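Local coordinates for glyoxalase family protein (Listeria monocytogenes, PDB 2P7O) that catalyses the hydration of the antibiotic fosfomycin, probably with manganese as its cofactor, and so makes the bacterium resistant to the drug, at residues A[77-80]-A[81-85]; A[19-23]-A[24-28]; A[12-15]-A[16-19]. One frame throughout, in Å; residues are numbered along the deposited sequence. Where two conformers were deposited one is given.

Interaction 1: residues A[77-80]-A[81-85]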
loop_
_atom_site.group_PDB
_atom_site.type_symbol
_atom_site.label_atom_id
_atom_site.label_comp_id
_atom_site.label_asym_id
_atom_site.label_seq_id
_atom_site.Cartn_x
_atom_site.Cartn_y
_atom_site.Cartn_z
ATOM N N GLU A 77 11.348 11.567 18.243
ATOM C CA GLU A 77 11.060 11.505 19.679
ATOM C C GLU A 77 9.828 10.662 20.043
ATOM O O GLU A 77 9.530 10.550 21.250
ATOM C CB GLU A 77 10.914 12.933 20.202
ATOM C CG GLU A 77 12.105 13.829 19.876
ATOM C CD GLU A 77 11.931 14.704 18.643
ATOM O OE1 GLU A 77 11.218 14.290 17.701
ATOM O OE2 GLU A 77 12.530 15.800 18.592
ATOM N N GLU A 78 9.149 10.049 19.058
ATOM C CA GLU A 78 7.988 9.204 19.382
ATOM C C GLU A 78 8.292 7.716 19.153
ATOM O O GLU A 78 7.432 6.851 19.358
ATOM C CB GLU A 78 6.864 9.535 18.362
ATOM C CG GLU A 78 6.530 11.035 18.313
ATOM C CD GLU A 78 5.429 11.316 17.300
ATOM O OE1 GLU A 78 4.363 11.735 17.790
ATOM O OE2 GLU A 78 5.569 11.053 16.071
ATOM N N VAL A 79 9.478 7.401 18.633
ATOM C CA VAL A 79 9.755 5.988 18.295
ATOM C C VAL A 79 9.593 5.045 19.474
ATOM O O VAL A 79 8.987 3.989 19.288
ATOM C CB VAL A 79 11.195 5.838 17.760
ATOM C CG1 VAL A 79 11.572 4.353 17.595
ATOM C CG2 VAL A 79 11.325 6.566 16.414
ATOM N N ASP A 80 10.185 5.325 20.625
ATOM C CA ASP A 80 10.053 4.401 21.756
ATOM C C ASP A 80 8.619 4.261 22.250
ATOM O O ASP A 80 8.113 3.186 22.613
ATOM C CB ASP A 80 11.019 4.851 22.902
ATOM C CG ASP A 80 12.460 4.813 22.399
ATOM O OD1 ASP A 80 12.967 3.714 22.049
ATOM O OD2 ASP A 80 13.180 5.832 22.220
ATOM N N GLU A 81 7.868 5.357 22.258
ATOM C CA GLU A 81 6.460 5.340 22.658
ATOM C C GLU A 81 5.612 4.468 21.733
ATOM O O GLU A 81 4.761 3.673 22.180
ATOM C CB GLU A 81 5.902 6.782 22.669
ATOM C CG GLU A 81 4.761 6.996 23.665
ATOM C CD GLU A 81 3.423 6.883 22.954
ATOM O OE1 GLU A 81 3.164 7.852 22.209
ATOM O OE2 GLU A 81 2.779 5.812 23.100
ATOM N N TYR A 82 5.817 4.625 20.425
ATOM C CA TYR A 82 5.078 3.757 19.490
ATOM C C TYR A 82 5.515 2.315 19.671
ATOM O O TYR A 82 4.739 1.386 19.507
ATOM C CB TYR A 82 5.279 4.226 18.030
ATOM C CG TYR A 82 4.312 5.318 17.620
ATOM C CD1 TYR A 82 4.688 6.653 17.552
ATOM C CD2 TYR A 82 3.009 5.051 17.209
ATOM C CE1 TYR A 82 3.840 7.662 17.162
ATOM C CE2 TYR A 82 2.145 6.036 16.829
ATOM C CZ TYR A 82 2.554 7.346 16.793
ATOM O OH TYR A 82 1.663 8.350 16.412
ATOM N N THR A 83 6.822 2.125 19.942
ATOM C CA THR A 83 7.270 0.752 20.144
ATOM C C THR A 83 6.481 0.087 21.270
ATOM O O THR A 83 6.102 -1.099 21.203
ATOM C CB THR A 83 8.775 0.686 20.419
ATOM O OG1 THR A 83 9.477 1.132 19.229
ATOM C CG2 THR A 83 9.236 -0.740 20.691
ATOM N N GLU A 84 6.199 0.896 22.274
ATOM C CA GLU A 84 5.427 0.340 23.403
ATOM C C GLU A 84 3.986 0.039 22.992
ATOM O O GLU A 84 3.307 -0.890 23.465
ATOM C CB GLU A 84 5.338 1.437 24.485
ATOM C CG GLU A 84 6.702 1.879 25.000
ATOM C CD GLU A 84 7.110 1.113 26.238
ATOM O OE1 GLU A 84 6.361 1.174 27.240
ATOM O OE2 GLU A 84 8.198 0.480 26.218
ATOM N N ARG A 85 3.442 1.024 22.253
ATOM C CA ARG A 85 2.033 0.855 21.877
ATOM C C ARG A 85 1.902 -0.432 21.088
ATOM O O ARG A 85 0.871 -1.113 21.240
ATOM C CB ARG A 85 1.556 2.110 21.191
ATOM C CG ARG A 85 1.161 3.219 22.184
ATOM C CD ARG A 85 0.207 4.102 21.385
ATOM N NE ARG A 85 0.905 5.183 20.709
ATOM C CZ ARG A 85 0.207 6.298 20.426
ATOM N NH1 ARG A 85 -1.067 6.284 20.810
ATOM N NH2 ARG A 85 0.767 7.333 19.868
HETATM O O HOH W 1 9.131 7.688 22.849
HETATM O O HOH W 2 9.869 1.263 23.786
#
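Backbone bonds between residues four apart join E78 to Y82, V79 to T83 and D80 to E84, with Y82 N 2.9 Å from E78 O. They build the first turn of helix 79-89. There a water accepts from E81 N at 2.7 Å and bonds weakly to E77 O, bridging a carbonyl and an N-H four residues apart.

Among the polar side chains, T83 suits a helix because its short hydroxyl can turn back on the preceding turn. With OG1 beside its own backbone N (chi1 -65°), it lies 2.9 Å from V79 O, although which acceptor its proton takes is not settled. E84 bends at chi2 so that OE2 shares a water with D80 O. E81 OE2 and R85 NE, 3.1 Å apart, form a salt bridge that rests on charge, since no N-H of the guanidinium points at the carboxylate.

E78 and Y82 run side by side, pointing the same way, with carboxylate and ring planes 83° apart. In one of the two conformers of E78, its CB sits in the ring plane at the edge, 3.7 Å from Y82 CD1.

Helix 79-89 lies against strand 106-110, where V79, Y82 and T83 all touch I107. R105 pairs with D80 OD2, while E78 OE1 accepts from M1 N of the second subunit, bringing this helix start to the dimer contact.

Interaction 2: residues A[19-23]-A[24-28]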
loop_
_atom_site.group_PDB
_atom_site.type_symbol
_atom_site.label_atom_id
_atom_site.label_comp_id
_atom_site.label_asym_id
_atom_site.label_seq_id
_atom_site.Cartn_x
_atom_site.Cartn_y
_atom_site.Cartn_z
ATOM N N THR A 19 -9.655 -3.171 13.437
ATOM C CA THR A 19 -10.044 -1.833 13.931
ATOM C C THR A 19 -9.201 -1.453 15.145
ATOM O O THR A 19 -8.727 -0.337 15.320
ATOM C CB THR A 19 -11.531 -1.897 14.320
ATOM O OG1 THR A 19 -12.253 -1.976 13.061
ATOM C CG2 THR A 19 -11.950 -0.593 14.977
ATOM N N ALA A 20 -8.972 -2.434 16.013
ATOM C CA ALA A 20 -8.258 -2.131 17.258
ATOM C C ALA A 20 -6.788 -1.896 16.928
ATOM O O ALA A 20 -6.212 -0.962 17.536
ATOM C CB ALA A 20 -8.472 -3.249 18.231
ATOM N N PHE A 21 -6.211 -2.689 16.002
ATOM C CA PHE A 21 -4.837 -2.469 15.571
ATOM C C PHE A 21 -4.645 -1.038 15.056
ATOM O O PHE A 21 -3.749 -0.291 15.481
ATOM C CB PHE A 21 -4.587 -3.521 14.460
ATOM C CG PHE A 21 -3.197 -3.393 13.857
ATOM C CD1 PHE A 21 -2.093 -3.885 14.506
ATOM C CD2 PHE A 21 -3.069 -2.781 12.635
ATOM C CE1 PHE A 21 -0.817 -3.725 13.993
ATOM C CE2 PHE A 21 -1.806 -2.605 12.100
ATOM C CZ PHE A 21 -0.702 -3.137 12.751
ATOM N N LEU A 22 -5.528 -0.615 14.134
ATOM C CA LEU A 22 -5.369 0.643 13.444
ATOM C C LEU A 22 -5.574 1.845 14.378
ATOM O O LEU A 22 -4.903 2.858 14.232
ATOM C CB LEU A 22 -6.369 0.778 12.282
ATOM C CG LEU A 22 -6.168 -0.189 11.119
ATOM C CD1 LEU A 22 -7.285 0.007 10.113
ATOM C CD2 LEU A 22 -4.776 0.060 10.509
ATOM N N GLN A 23 -6.596 1.717 15.216
ATOM C CA GLN A 23 -6.968 2.719 16.203
ATOM C C GLN A 23 -5.941 2.802 17.349
ATOM O O GLN A 23 -5.465 3.877 17.718
ATOM C CB GLN A 23 -8.323 2.348 16.868
ATOM C CG GLN A 23 -9.519 2.719 15.969
ATOM C CD GLN A 23 -10.873 2.430 16.612
ATOM O OE1 GLN A 23 -11.021 1.681 17.574
ATOM N NE2 GLN A 23 -11.880 3.098 16.060
ATOM N N ASN A 24 -5.595 1.674 17.963
ATOM C CA ASN A 24 -4.616 1.785 19.067
ATOM C C ASN A 24 -3.271 2.253 18.545
ATOM O O ASN A 24 -2.737 3.142 19.212
ATOM C CB ASN A 24 -4.464 0.443 19.782
ATOM C CG ASN A 24 -3.623 0.532 21.032
ATOM O OD1 ASN A 24 -4.144 0.811 22.127
ATOM N ND2 ASN A 24 -2.330 0.305 20.962
ATOM N N ILE A 25 -2.723 1.726 17.468
ATOM C CA ILE A 25 -1.416 2.091 16.944
ATOM C C ILE A 25 -1.408 3.396 16.153
ATOM O O ILE A 25 -0.566 4.270 16.445
ATOM C CB ILE A 25 -0.877 1.025 15.953
ATOM C CG1 ILE A 25 -0.741 -0.341 16.649
ATOM C CG2 ILE A 25 0.537 1.430 15.501
ATOM C CD1 ILE A 25 -0.124 -0.159 18.024
ATOM N N PHE A 26 -2.265 3.463 15.125
ATOM C CA PHE A 26 -2.150 4.619 14.237
ATOM C C PHE A 26 -3.140 5.714 14.599
ATOM O O PHE A 26 -3.219 6.712 13.856
ATOM C CB PHE A 26 -2.495 4.191 12.795
ATOM C CG PHE A 26 -1.581 3.141 12.199
ATOM C CD1 PHE A 26 -1.970 1.842 11.975
ATOM C CD2 PHE A 26 -0.293 3.472 11.867
ATOM C CE1 PHE A 26 -1.092 0.852 11.548
ATOM C CE2 PHE A 26 0.565 2.508 11.396
ATOM C CZ PHE A 26 0.186 1.206 11.181
ATOM N N ASN A 27 -3.961 5.569 15.628
ATOM C CA ASN A 27 -4.991 6.601 15.889
ATOM C C ASN A 27 -5.924 6.863 14.726
ATOM O O ASN A 27 -6.498 7.938 14.531
ATOM C CB ASN A 27 -4.343 7.911 16.363
ATOM C CG ASN A 27 -4.005 7.694 17.832
ATOM O OD1 ASN A 27 -4.937 7.444 18.645
ATOM N ND2 ASN A 27 -2.711 7.584 18.063
ATOM N N ALA A 28 -6.139 5.779 13.980
ATOM C CA ALA A 28 -6.991 5.854 12.783
ATOM C C ALA A 28 -8.409 6.251 13.167
ATOM O O ALA A 28 -8.938 5.811 14.199
ATOM C CB ALA A 28 -6.934 4.495 12.092
#
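F21 and F26 bring their rings together obliquely on the buried side of helix 15-26, with centroids 5.8 Å apart and planes at 74°. F21 CE2 approaches the edge of the F26 ring near its plane, 3.6 Å from CE1. F21 has CG anti to the backbone N (chi1 178°), which carries its ring along the helix toward F26, whereas F26 has CG anti to its carbonyl carbon.

Branched aliphatic residues fill in around the rings. L22 crosses F26 at a slant and sets CD2 3.6 Å from F26 CD1. The CG2 methyl of I25 lies over the centre of one F26 face, where beta-branching places a methyl close to the backbone.

The helix ends in a Schellman motif. N27 takes a positive phi of 57°, which asparagine tolerates better than most residues. The turn lets A28 N reach L22 O at 3.2 Å, while F26 N reaches the same oxygen from the opposite face of the carbonyl plane; N27 N makes a weak bond to Q23 O. The apolar contact that goes with this motif is made by L22 and A28, their CB atoms 3.8 Å apart, alanine being small enough to fit beside the helix end.

F26 also meets the rings of F72 and F117, and packs on I2 of the second subunit. The carbons of F21, L22, I25, F26 and A28 make a hydrophobic side held by dispersion and burial, and the Schellman bonds satisfy carbonyls where the helix stops.

Interaction 3: residues A[12-15]-A[16-19]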
loop_
_atom_site.group_PDB
_atom_site.type_symbol
_atom_site.label_atom_id
_atom_site.label_comp_id
_atom_site.label_asym_id
_atom_site.label_seq_id
_atom_site.Cartn_x
_atom_site.Cartn_y
_atom_site.Cartn_z
ATOM N N VAL A 12 -8.853 -8.481 5.330
ATOM C CA VAL A 12 -8.545 -8.991 6.649
ATOM C C VAL A 12 -9.617 -9.964 7.145
ATOM O O VAL A 12 -10.777 -9.894 6.758
ATOM C CB VAL A 12 -8.418 -7.894 7.716
ATOM C CG1 VAL A 12 -7.306 -6.919 7.364
ATOM C CG2 VAL A 12 -9.751 -7.201 7.954
ATOM N N LYS A 13 -9.219 -10.890 8.014
ATOM C CA LYS A 13 -10.140 -11.893 8.507
ATOM C C LYS A 13 -11.203 -11.383 9.466
ATOM O O LYS A 13 -12.382 -11.800 9.428
ATOM C CB LYS A 13 -9.360 -13.044 9.199
ATOM C CG LYS A 13 -10.276 -14.165 9.651
ATOM C CD LYS A 13 -9.779 -15.472 9.100
ATOM C CE LYS A 13 -10.825 -16.588 9.193
ATOM N NZ LYS A 13 -11.327 -16.881 7.809
ATOM N N ASP A 14 -10.730 -10.485 10.313
ATOM C CA ASP A 14 -11.603 -10.014 11.398
ATOM C C ASP A 14 -11.504 -8.496 11.479
ATOM O O ASP A 14 -10.505 -7.961 11.949
ATOM C CB ASP A 14 -11.086 -10.701 12.655
ATOM C CG ASP A 14 -11.809 -10.350 13.934
ATOM O OD1 ASP A 14 -12.280 -9.195 14.064
ATOM O OD2 ASP A 14 -12.104 -11.318 14.678
ATOM N N LEU A 15 -12.539 -7.824 11.016
ATOM C CA LEU A 15 -12.649 -6.370 11.049
ATOM C C LEU A 15 -12.547 -5.791 12.468
ATOM O O LEU A 15 -12.055 -4.654 12.610
ATOM C CB LEU A 15 -14.041 -6.010 10.516
ATOM C CG LEU A 15 -14.543 -4.600 10.737
ATOM C CD1 LEU A 15 -13.538 -3.542 10.280
ATOM C CD2 LEU A 15 -15.865 -4.340 10.004
ATOM N N ASN A 16 -12.944 -6.530 13.499
ATOM C CA ASN A 16 -12.906 -5.912 14.836
ATOM C C ASN A 16 -11.501 -5.897 15.387
ATOM O O ASN A 16 -11.101 -4.904 16.035
ATOM C CB ASN A 16 -13.858 -6.658 15.757
ATOM C CG ASN A 16 -15.303 -6.139 15.659
ATOM O OD1 ASN A 16 -15.663 -5.296 14.839
ATOM N ND2 ASN A 16 -16.207 -6.732 16.457
ATOM N N LYS A 17 -10.744 -6.974 15.146
ATOM C CA LYS A 17 -9.339 -7.014 15.547
ATOM C C LYS A 17 -8.559 -5.945 14.789
ATOM O O LYS A 17 -7.767 -5.190 15.349
ATOM C CB LYS A 17 -8.721 -8.410 15.239
ATOM C CG LYS A 17 -9.355 -9.362 16.264
ATOM C CD LYS A 17 -8.863 -10.779 15.992
ATOM C CE LYS A 17 -8.998 -11.674 17.219
ATOM N NZ LYS A 17 -8.269 -12.966 16.964
ATOM N N THR A 18 -8.809 -5.843 13.474
ATOM C CA THR A 18 -8.049 -4.848 12.729
ATOM C C THR A 18 -8.398 -3.434 13.124
ATOM O O THR A 18 -7.550 -2.570 13.080
ATOM C CB THR A 18 -8.216 -5.133 11.240
ATOM O OG1 THR A 18 -7.772 -6.521 11.119
ATOM C CG2 THR A 18 -7.423 -4.203 10.346
ATOM N N THR A 19 -9.655 -3.171 13.437
ATOM C CA THR A 19 -10.044 -1.833 13.931
ATOM C C THR A 19 -9.201 -1.453 15.145
ATOM O O THR A 19 -8.727 -0.337 15.320
ATOM C CB THR A 19 -11.531 -1.897 14.320
ATOM O OG1 THR A 19 -12.253 -1.976 13.061
ATOM C CG2 THR A 19 -11.950 -0.593 14.977
HETATM O O HOH W 3 -8.139 -9.566 11.189
#
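L15 O is gripped twice by T19, whose OG1 donates at 2.7 Å while its N-H arrives from the opposite face of the carbonyl plane. Threonine suits the place because a chi1 of -72° swings the hydroxyl back over the preceding turn; L15 CD1 lies 3.4 Å from this same OG1, which also hydrogen-bonds K45 NZ of strand 44-49.

Directly before L15, where the chain passes from strand 4-12 into helix 15-26, D14 holds the N-cap position. Its OD1 accepts from K17 N at 2.9 Å in a straight bond (166° at the hydrogen), met from above the carboxylate plane, and weakly from N16 N. D14 O then takes T18 N, at 3.1 Å. The aliphatic part of K17 crosses the D14 side chain at about a right angle, its CG 3.5 Å from D14 CG.

V12 and T18 reach toward each other tip to tip, with V12 CB 3.7 Å from T18 OG1. A water that accepts from D14 N also bonds T18 OG1.

Aspartate thus supplies an acceptor for N-H groups that have no preceding turn to bond, and its negative charge probably interacts favourably with the positive end of the helix dipole.

How the interactions relate
Along the chain interaction 3 comes first, then interaction 2, then interaction 1. Interactions 3 and 2 cover the two ends of helix 15-26, with centres 11 Å apart and T19 in common, so one begins where the other finishes. Interaction 1 opens the separate helix 79-89. Its centre is 14 Å from that of interaction 2, and the two touch: Y82 CE2 packs 3.3 Å from I25 O. Interactions 1 and 3 stay about 11 Å apart at their nearest atoms. In this glyoxalase-superfamily fold the order strand, helix, three strands occurs twice, starting from strands 4-12 and 69-73, and the touch between interactions 1 and 2 joins the two helices.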